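Local coordinates for protein beta-fructofuranosidase, insoluble isoenzyme CWINV1 (Arabidopsis thaliana, PDB 2OXB) that hydrolyses sucrose and 1-kestose, and less readily neokestose and levan, as a secreted cell-wall invertase of glycoside hydrolase family 32, at residues 160-173 and 184-198. The protein carries 1 engineered substitution. Sequence-based numbering, arbitrary orientation.
Sequences IIGSKIHRRGLAIT and KSPEPLHYDDGSGMW. With NAG (2-acetamido-2-deoxy-beta-D-glucopyranose), chain E.
Strands 168-176 and 182-192 form a beta hairpin in one blade of the five-bladed beta-propeller that carries the active site in family 32 enzymes; beyond strand 182-192, residues 193-198 curl back over the sheet. Asp192 N donates to Gly169 O at 3.0 Å, and Gly169 and Asp192 make an antiparallel hydrogen-bonded pair. Further along, where strand 182-192 is irregular, Leu189 N bonds Ala171 O and Ser185 N bonds Thr173 O. The returning chain is pinned to strand 157-165, on the far side of 168-176, by Trp198 N, which donates to Ser163 O at 3.2 Å.

Trp198 lays one face of its indole on the central strand. Gly169 CA sits 3.7 Å from the centroid of the Trp198 five-membered ring, a CH-pi contact, and Leu170 N lies over the same face. Farther out, Trp198 CZ3 reaches Ala171 CB at 4.0 Å, while Ile232 of strand 226-234 also touches the indole. Replacing Trp198 by an alanine is likely to open a gap over Gly169 and Leu170 and leave Ala171 CB without its aromatic neighbour.

At the exposed end, Arg168 swings CG anti to its own N (chi1 -166°) and extends to NE, laying the guanidinium over one face of Tyr191. Their planes are 18° apart and Arg168 CZ is 4.3 Å from the Tyr191 ring centroid, an off-centre cation-pi stack. Arg168 NH1 makes a salt bridge to Asp193 OD1 at 2.9 Å, with the carboxylate turned nearly perpendicular to the guanidinium.

Met197, just before Trp198, touches the substrate-binding Arg144, placing this contact beside the sucrose pocket. At the surface, the Tyr191 ring and Asp193 carboxylate probably limit how freely the guanidinium turns, and the carboxylate would partly offset its charge, though Arg168 and Asp193 also meet a crystal neighbour.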
ATOM      1  N   ILE A 160      11.959  14.110  -7.970  1.00 29.36           N
ATOM      2  CA  ILE A 160      10.725  14.796  -8.315  1.00 28.46           C
ATOM      3  C   ILE A 160       9.913  15.144  -7.075  1.00 29.82           C
ATOM      4  O   ILE A 160       9.989  14.466  -6.044  1.00 31.33           O
ATOM      5  CB  ILE A 160       9.863  13.944  -9.244  1.00 28.28           C
ATOM      6  CG1 ILE A 160       9.658  12.564  -8.626  1.00 23.78           C
ATOM      7  CG2 ILE A 160      10.514  13.860 -10.635  1.00 27.95           C
ATOM      8  CD1 ILE A 160       8.696  11.692  -9.384  1.00 22.20           C
ATOM      9  N   ILE A 161       9.132  16.208  -7.175  1.00 28.81           N
ATOM     10  CA  ILE A 161       8.325  16.637  -6.050  1.00 29.17           C
ATOM     11  C   ILE A 161       6.890  16.739  -6.504  1.00 27.80           C
ATOM     12  O   ILE A 161       6.628  16.923  -7.685  1.00 29.23           O
ATOM     13  CB  ILE A 161       8.818  17.996  -5.504  1.00 30.13           C
ATOM     14  CG1 ILE A 161      10.256  17.854  -5.000  1.00 31.41           C
ATOM     15  CG2 ILE A 161       7.944  18.455  -4.356  1.00 31.32           C
ATOM     16  CD1 ILE A 161      11.281  17.782  -6.101  1.00 31.11           C
ATOM     17  N   GLY A 162       5.963  16.614  -5.567  1.00 26.34           N
ATOM     18  CA  GLY A 162       4.567  16.678  -5.934  1.00 27.50           C
ATOM     19  C   GLY A 162       3.974  18.066  -5.842  1.00 28.39           C
ATOM     20  O   GLY A 162       4.003  18.695  -4.780  1.00 28.59           O
ATOM     21  N   SER A 163       3.449  18.558  -6.960  1.00 28.95           N
ATOM     22  CA  SER A 163       2.809  19.870  -6.970  1.00 30.73           C
ATOM     23  C   SER A 163       1.474  19.867  -7.709  1.00 30.75           C
ATOM     24  O   SER A 163       0.828  18.828  -7.859  1.00 30.00           O
ATOM     25  CB  SER A 163       3.738  20.933  -7.575  1.00 29.74           C
ATOM     26  OG  SER A 163       4.722  21.334  -6.635  1.00 29.56           O
ATOM     27  N   LYS A 164       1.068  21.047  -8.156  1.00 31.88           N
ATOM     28  CA  LYS A 164      -0.178  21.219  -8.878  1.00 33.23           C
ATOM     29  C   LYS A 164      -0.253  22.666  -9.361  1.00 34.56           C
ATOM     30  O   LYS A 164       0.114  23.599  -8.640  1.00 35.37           O
ATOM     31  CB  LYS A 164      -1.370  20.916  -7.959  1.00 33.14           C
ATOM     32  CG  LYS A 164      -1.348  21.708  -6.649  1.00 34.14           C
ATOM     33  CD  LYS A 164      -2.480  21.327  -5.683  1.00 37.39           C
ATOM     34  CE  LYS A 164      -3.851  21.843  -6.126  1.00 37.67           C
ATOM     35  NZ  LYS A 164      -3.945  23.336  -6.159  1.00 39.16           N
ATOM     36  N   ILE A 165      -0.716  22.832 -10.594  1.00 35.12           N
ATOM     37  CA  ILE A 165      -0.886  24.140 -11.203  1.00 35.15           C
ATOM     38  C   ILE A 165      -2.325  24.199 -11.699  1.00 34.25           C
ATOM     39  O   ILE A 165      -2.658  23.590 -12.720  1.00 33.78           O
ATOM     40  CB  ILE A 165       0.052  24.328 -12.406  1.00 36.98           C
ATOM     41  CG1 ILE A 165       1.505  24.110 -11.985  1.00 37.63           C
ATOM     42  CG2 ILE A 165      -0.134  25.718 -12.999  1.00 37.33           C
ATOM     43  CD1 ILE A 165       1.965  25.046 -10.893  1.00 41.34           C
ATOM     44  N   HIS A 166      -3.176  24.906 -10.965  1.00 33.25           N
ATOM     45  CA  HIS A 166      -4.589  25.050 -11.338  1.00 33.80           C
ATOM     46  C   HIS A 166      -5.216  23.692 -11.722  1.00 34.00           C
ATOM     47  O   HIS A 166      -5.641  23.477 -12.861  1.00 35.98           O
ATOM     48  CB  HIS A 166      -4.723  26.050 -12.505  1.00 30.70           C
ATOM     49  CG  HIS A 166      -4.288  27.449 -12.173  1.00 29.75           C
ATOM     50  ND1 HIS A 166      -4.931  28.233 -11.235  1.00 29.97           N
ATOM     51  CD2 HIS A 166      -3.288  28.216 -12.674  1.00 29.13           C
ATOM     52  CE1 HIS A 166      -4.346  29.418 -11.175  1.00 27.96           C
ATOM     53  NE2 HIS A 166      -3.347  29.435 -12.037  1.00 27.80           N
ATOM     54  N   ARG A 167      -5.274  22.778 -10.760  1.00 33.70           N
ATOM     55  CA  ARG A 167      -5.826  21.445 -10.992  1.00 33.52           C
ATOM     56  C   ARG A 167      -4.936  20.540 -11.831  1.00 31.30           C
ATOM     57  O   ARG A 167      -5.208  19.342 -11.975  1.00 29.20           O
ATOM     58  CB  ARG A 167      -7.235  21.537 -11.603  1.00 33.60           C
ATOM     59  CG  ARG A 167      -8.268  21.843 -10.539  1.00 35.83           C
ATOM     60  CD  ARG A 167      -9.539  22.444 -11.076  1.00 38.01           C
ATOM     61  NE  ARG A 167     -10.377  22.925  -9.979  1.00 39.54           N
ATOM     62  CZ  ARG A 167     -10.066  23.943  -9.175  1.00 41.38           C
ATOM     63  NH1 ARG A 167      -8.929  24.613  -9.330  1.00 43.26           N
ATOM     64  NH2 ARG A 167     -10.899  24.295  -8.205  1.00 42.08           N
ATOM     65  N   ARG A 168      -3.856  21.104 -12.359  1.00 29.86           N
ATOM     66  CA  ARG A 168      -2.933  20.325 -13.183  1.00 29.32           C
ATOM     67  C   ARG A 168      -1.887  19.605 -12.319  1.00 28.32           C
ATOM     68  O   ARG A 168      -0.852  20.178 -11.970  1.00 29.88           O
ATOM     69  CB  ARG A 168      -2.228  21.234 -14.204  1.00 29.34           C
ATOM     70  CG  ARG A 168      -1.483  20.493 -15.343  1.00 27.93           C
ATOM     71  CD  ARG A 168      -0.357  21.367 -15.921  1.00 25.37           C
ATOM     72  NE  ARG A 168       0.094  21.019 -17.281  1.00 21.57           N
ATOM     73  CZ  ARG A 168      -0.666  21.096 -18.372  1.00 18.45           C
ATOM     74  NH1 ARG A 168      -1.932  21.495 -18.296  1.00 19.82           N
ATOM     75  NH2 ARG A 168      -0.154  20.805 -19.548  1.00 15.31           N
ATOM     76  N   GLY A 169      -2.161  18.348 -11.981  1.00 27.14           N
ATOM     77  CA  GLY A 169      -1.235  17.567 -11.174  1.00 25.41           C
ATOM     78  C   GLY A 169       0.064  17.235 -11.906  1.00 25.41           C
ATOM     79  O   GLY A 169       0.074  16.924 -13.100  1.00 24.38           O
ATOM     80  N   LEU A 170       1.178  17.297 -11.195  1.00 24.57           N
ATOM     81  CA  LEU A 170       2.452  16.997 -11.825  1.00 25.22           C
ATOM     82  C   LEU A 170       3.521  16.608 -10.809  1.00 23.28           C
ATOM     83  O   LEU A 170       3.237  16.474  -9.615  1.00 20.49           O
ATOM     84  CB  LEU A 170       2.908  18.199 -12.681  1.00 26.46           C
ATOM     85  CG  LEU A 170       2.577  19.614 -12.185  1.00 29.83           C
ATOM     86  CD1 LEU A 170       3.070  19.788 -10.765  1.00 31.81           C
ATOM     87  CD2 LEU A 170       3.242  20.655 -13.085  1.00 32.13           C
ATOM     88  N   ALA A 171       4.741  16.413 -11.306  1.00 22.21           N
ATOM     89  CA  ALA A 171       5.898  16.041 -10.496  1.00 20.96           C
ATOM     90  C   ALA A 171       7.069  16.921 -10.903  1.00 20.87           C
ATOM     91  O   ALA A 171       7.720  16.654 -11.904  1.00 22.04           O
ATOM     92  CB  ALA A 171       6.245  14.573 -10.734  1.00 19.78           C
ATOM     93  N   ILE A 172       7.342  17.969 -10.139  1.00 23.06           N
ATOM     94  CA  ILE A 172       8.438  18.861 -10.489  1.00 25.84           C
ATOM     95  C   ILE A 172       9.787  18.236 -10.214  1.00 27.89           C
ATOM     96  O   ILE A 172      10.052  17.774  -9.108  1.00 30.72           O
ATOM     97  CB  ILE A 172       8.360  20.175  -9.707  1.00 27.08           C
ATOM     98  CG1 ILE A 172       7.053  20.897 -10.054  1.00 25.90           C
ATOM     99  CG2 ILE A 172       9.590  21.041 -10.019  1.00 24.88           C
ATOM    100  CD1 ILE A 172       6.815  22.137  -9.243  1.00 25.83           C
ATOM    101  N   THR A 173      10.659  18.231 -11.208  1.00 28.95           N
ATOM    102  CA  THR A 173      11.963  17.635 -10.995  1.00 29.13           C
ATOM    103  C   THR A 173      13.077  18.660 -10.862  1.00 30.20           C
ATOM    104  O   THR A 173      13.007  19.753 -11.416  1.00 31.24           O
ATOM    105  CB  THR A 173      12.294  16.644 -12.122  1.00 29.21           C
ATOM    106  OG1 THR A 173      13.691  16.340 -12.095  1.00 30.52           O
ATOM    107  CG2 THR A 173      11.907  17.215 -13.467  1.00 28.41           C
ATOM    108  N   LYS A 184      16.178  23.709 -10.914  1.00 49.34           N
ATOM    109  CA  LYS A 184      14.766  23.424 -11.148  1.00 48.78           C
ATOM    110  C   LYS A 184      14.531  23.133 -12.627  1.00 47.96           C
ATOM    111  O   LYS A 184      14.554  24.036 -13.463  1.00 48.48           O
ATOM    112  CB  LYS A 184      13.917  24.619 -10.693  1.00 48.84           C
ATOM    113  CG  LYS A 184      12.413  24.413 -10.758  1.00 49.25           C
ATOM    114  CD  LYS A 184      11.859  24.626 -12.161  1.00 50.99           C
ATOM    115  CE  LYS A 184      10.350  24.464 -12.176  1.00 50.72           C
ATOM    116  NZ  LYS A 184       9.780  24.704 -13.525  1.00 53.14           N
ATOM    117  N   SER A 185      14.309  21.862 -12.936  1.00 46.30           N
ATOM    118  CA  SER A 185      14.069  21.424 -14.301  1.00 44.61           C
ATOM    119  C   SER A 185      12.781  22.059 -14.851  1.00 44.64           C
ATOM    120  O   SER A 185      11.713  21.941 -14.241  1.00 44.48           O
ATOM    121  CB  SER A 185      13.969  19.900 -14.326  1.00 43.80           C
ATOM    122  OG  SER A 185      14.365  19.369 -15.580  1.00 43.26           O
ATOM    123  N   PRO A 186      12.874  22.740 -16.019  1.00 44.49           N
ATOM    124  CA  PRO A 186      11.773  23.425 -16.717  1.00 43.53           C
ATOM    125  C   PRO A 186      10.658  22.542 -17.300  1.00 42.55           C
ATOM    126  O   PRO A 186       9.851  23.013 -18.101  1.00 42.71           O
ATOM    127  CB  PRO A 186      12.503  24.215 -17.799  1.00 43.33           C
ATOM    128  CG  PRO A 186      13.636  23.305 -18.143  1.00 43.56           C
ATOM    129  CD  PRO A 186      14.129  22.890 -16.783  1.00 43.54           C
ATOM    130  N   GLU A 187      10.614  21.273 -16.902  1.00 41.82           N
ATOM    131  CA  GLU A 187       9.585  20.335 -17.373  1.00 41.26           C
ATOM    132  C   GLU A 187       9.391  19.153 -16.396  1.00 39.53           C
ATOM    133  O   GLU A 187      10.342  18.445 -16.065  1.00 40.49           O
ATOM    134  CB  GLU A 187       9.943  19.808 -18.783  1.00 42.79           C
ATOM    135  CG  GLU A 187       9.046  18.649 -19.292  1.00 42.71           C
ATOM    136  CD  GLU A 187       9.436  18.104 -20.677  1.00 43.47           C
ATOM    137  OE1 GLU A 187      10.636  17.808 -20.908  1.00 42.20           O
ATOM    138  OE2 GLU A 187       8.527  17.946 -21.531  1.00 42.14           O
ATOM    139  N   PRO A 188       8.148  18.923 -15.930  1.00 37.98           N
ATOM    140  CA  PRO A 188       7.865  17.823 -14.999  1.00 36.84           C
ATOM    141  C   PRO A 188       8.086  16.467 -15.647  1.00 35.52           C
ATOM    142  O   PRO A 188       7.864  16.304 -16.841  1.00 36.63           O
ATOM    143  CB  PRO A 188       6.401  18.051 -14.646  1.00 36.89           C
ATOM    144  CG  PRO A 188       5.850  18.603 -15.927  1.00 36.90           C
ATOM    145  CD  PRO A 188       6.902  19.610 -16.318  1.00 36.88           C
ATOM    146  N   LEU A 189       8.515  15.487 -14.868  1.00 34.18           N
ATOM    147  CA  LEU A 189       8.729  14.174 -15.442  1.00 33.30           C
ATOM    148  C   LEU A 189       7.467  13.807 -16.206  1.00 32.83           C
ATOM    149  O   LEU A 189       7.528  13.250 -17.305  1.00 35.04           O
ATOM    150  CB  LEU A 189       8.983  13.145 -14.349  1.00 32.39           C
ATOM    151  CG  LEU A 189       9.277  11.754 -14.894  1.00 31.24           C
ATOM    152  CD1 LEU A 189      10.782  11.513 -14.954  1.00 32.40           C
ATOM    153  CD2 LEU A 189       8.615  10.745 -14.007  1.00 32.43           C
ATOM    154  N   HIS A 190       6.323  14.123 -15.603  1.00 31.73           N
ATOM    155  CA  HIS A 190       5.018  13.861 -16.208  1.00 31.05           C
ATOM    156  C   HIS A 190       3.979  14.769 -15.553  1.00 30.72           C
ATOM    157  O   HIS A 190       4.328  15.642 -14.766  1.00 29.78           O
ATOM    158  CB  HIS A 190       4.611  12.392 -16.028  1.00 30.33           C
ATOM    159  CG  HIS A 190       3.466  11.977 -16.901  1.00 30.46           C
ATOM    160  ND1 HIS A 190       3.568  11.895 -18.275  1.00 28.69           N
ATOM    161  CD2 HIS A 190       2.176  11.697 -16.604  1.00 28.77           C
ATOM    162  CE1 HIS A 190       2.387  11.592 -18.783  1.00 28.80           C
ATOM    163  NE2 HIS A 190       1.525  11.468 -17.792  1.00 27.63           N
ATOM    164  N   TYR A 191       2.709  14.561 -15.887  1.00 31.34           N
ATOM    165  CA  TYR A 191       1.615  15.351 -15.336  1.00 32.25           C
ATOM    166  C   TYR A 191       0.314  14.817 -15.929  1.00 32.99           C
ATOM    167  O   TYR A 191       0.332  14.059 -16.896  1.00 34.92           O
ATOM    168  CB  TYR A 191       1.785  16.834 -15.707  1.00 33.10           C
ATOM    169  CG  TYR A 191       1.567  17.136 -17.181  1.00 36.67           C
ATOM    170  CD1 TYR A 191       0.281  17.331 -17.696  1.00 37.22           C
ATOM    171  CD2 TYR A 191       2.642  17.157 -18.074  1.00 38.25           C
ATOM    172  CE1 TYR A 191       0.073  17.533 -19.063  1.00 39.03           C
ATOM    173  CE2 TYR A 191       2.440  17.358 -19.438  1.00 38.79           C
ATOM    174  CZ  TYR A 191       1.157  17.542 -19.924  1.00 39.22           C
ATOM    175  OH  TYR A 191       0.961  17.721 -21.273  1.00 41.78           O
ATOM    176  N   ASP A 192      -0.809  15.219 -15.350  1.00 32.80           N
ATOM    177  CA  ASP A 192      -2.119  14.795 -15.825  1.00 33.10           C
ATOM    178  C   ASP A 192      -3.139  15.897 -15.507  1.00 33.28           C
ATOM    179  O   ASP A 192      -3.119  16.459 -14.415  1.00 33.33           O
ATOM    180  CB  ASP A 192      -2.527  13.472 -15.147  1.00 33.17           C
ATOM    181  CG  ASP A 192      -1.878  12.243 -15.790  1.00 32.30           C
ATOM    182  OD1 ASP A 192      -0.644  12.105 -15.751  1.00 29.97           O
ATOM    183  OD2 ASP A 192      -2.621  11.406 -16.338  1.00 33.31           O
ATOM    184  N   ASP A 193      -4.007  16.225 -16.463  1.00 34.35           N
ATOM    185  CA  ASP A 193      -5.023  17.264 -16.248  1.00 35.13           C
ATOM    186  C   ASP A 193      -6.306  16.665 -15.691  1.00 35.08           C
ATOM    187  O   ASP A 193      -6.701  15.565 -16.071  1.00 35.36           O
ATOM    188  CB  ASP A 193      -5.325  18.016 -17.556  1.00 36.53           C
ATOM    189  CG  ASP A 193      -4.692  19.403 -17.598  1.00 35.98           C
ATOM    190  OD1 ASP A 193      -4.278  19.835 -18.695  1.00 35.52           O
ATOM    191  OD2 ASP A 193      -4.613  20.057 -16.537  1.00 36.36           O
ATOM    192  N   GLY A 194      -6.953  17.402 -14.793  1.00 36.22           N
ATOM    193  CA  GLY A 194      -8.172  16.925 -14.173  1.00 36.15           C
ATOM    194  C   GLY A 194      -7.863  16.590 -12.728  1.00 37.14           C
ATOM    195  O   GLY A 194      -8.342  17.264 -11.823  1.00 38.39           O
ATOM    196  N   SER A 195      -7.056  15.556 -12.513  1.00 37.11           N
ATOM    197  CA  SER A 195      -6.670  15.136 -11.171  1.00 38.74           C
ATOM    198  C   SER A 195      -6.029  16.290 -10.416  1.00 39.33           C
ATOM    199  O   SER A 195      -5.194  17.014 -10.957  1.00 40.08           O
ATOM    200  CB  SER A 195      -5.677  13.983 -11.246  1.00 39.58           C
ATOM    201  OG  SER A 195      -4.501  14.381 -11.925  1.00 36.92           O
ATOM    202  N   GLY A 196      -6.410  16.459  -9.158  1.00 39.31           N
ATOM    203  CA  GLY A 196      -5.847  17.547  -8.388  1.00 38.08           C
ATOM    204  C   GLY A 196      -4.361  17.386  -8.143  1.00 37.06           C
ATOM    205  O   GLY A 196      -3.608  16.888  -8.990  1.00 37.55           O
ATOM    206  N   MET A 197      -3.955  17.834  -6.962  1.00 35.35           N
ATOM    207  CA  MET A 197      -2.579  17.770  -6.491  1.00 33.62           C
ATOM    208  C   MET A 197      -2.023  16.358  -6.607  1.00 33.22           C
ATOM    209  O   MET A 197      -2.766  15.378  -6.563  1.00 33.51           O
ATOM    210  CB  MET A 197      -2.533  18.197  -5.022  1.00 33.50           C
ATOM    211  CG  MET A 197      -1.204  17.995  -4.327  1.00 33.38           C
ATOM    212  SD  MET A 197      -0.047  19.301  -4.661  1.00 33.77           S
ATOM    213  CE  MET A 197       1.361  18.809  -3.692  1.00 32.29           C
ATOM    214  N   TRP A 198      -0.709  16.266  -6.761  1.00 31.70           N
ATOM    215  CA  TRP A 198      -0.033  14.983  -6.838  1.00 30.28           C
ATOM    216  C   TRP A 198       0.785  14.847  -5.572  1.00 31.14           C
ATOM    217  O   TRP A 198       1.676  15.661  -5.321  1.00 31.46           O
ATOM    218  CB  TRP A 198       0.911  14.935  -8.023  1.00 28.49           C
ATOM    219  CG  TRP A 198       0.299  14.435  -9.283  1.00 24.71           C
ATOM    220  CD1 TRP A 198      -1.015  14.495  -9.646  1.00 23.53           C
ATOM    221  CD2 TRP A 198       1.005  13.901 -10.404  1.00 21.42           C
ATOM    222  NE1 TRP A 198      -1.164  14.037 -10.936  1.00 23.35           N
ATOM    223  CE2 TRP A 198       0.061  13.665 -11.421  1.00 21.03           C
ATOM    224  CE3 TRP A 198       2.351  13.605 -10.648  1.00 19.93           C
ATOM    225  CZ2 TRP A 198       0.416  13.146 -12.667  1.00 20.53           C
ATOM    226  CZ3 TRP A 198       2.708  13.090 -11.891  1.00 20.45           C
ATOM    227  CH2 TRP A 198       1.740  12.866 -12.883  1.00 19.08           C
TER
HETATM  228  C1  NAG E 680      -2.804  27.358  -4.198  1.00 52.81           C
HETATM  229  C2  NAG E 680      -3.774  26.667  -3.220  1.00 52.72           C
HETATM  230  C3  NAG E 680      -4.813  27.664  -2.667  1.00 53.43           C
HETATM  231  C4  NAG E 680      -4.112  28.899  -2.102  1.00 53.94           C
HETATM  232  C5  NAG E 680      -3.191  29.486  -3.174  1.00 54.41           C
HETATM  233  C6  NAG E 680      -2.427  30.690  -2.684  1.00 53.74           C
HETATM  234  C7  NAG E 680      -4.429  24.357  -3.366  1.00 48.07           C
HETATM  235  C8  NAG E 680      -5.586  23.958  -2.461  1.00 46.94           C
HETATM  236  N2  NAG E 680      -4.462  25.576  -3.886  1.00 51.67           N
HETATM  237  O3  NAG E 680      -5.601  27.041  -1.657  1.00 52.39           O
HETATM  238  O4  NAG E 680      -5.070  29.863  -1.702  1.00 54.64           O
HETATM  239  O5  NAG E 680      -2.211  28.509  -3.582  1.00 53.83           O
HETATM  240  O6  NAG E 680      -1.151  30.307  -2.212  1.00 52.70           O
HETATM  241  O7  NAG E 680      -3.513  23.570  -3.588  1.00 44.68           O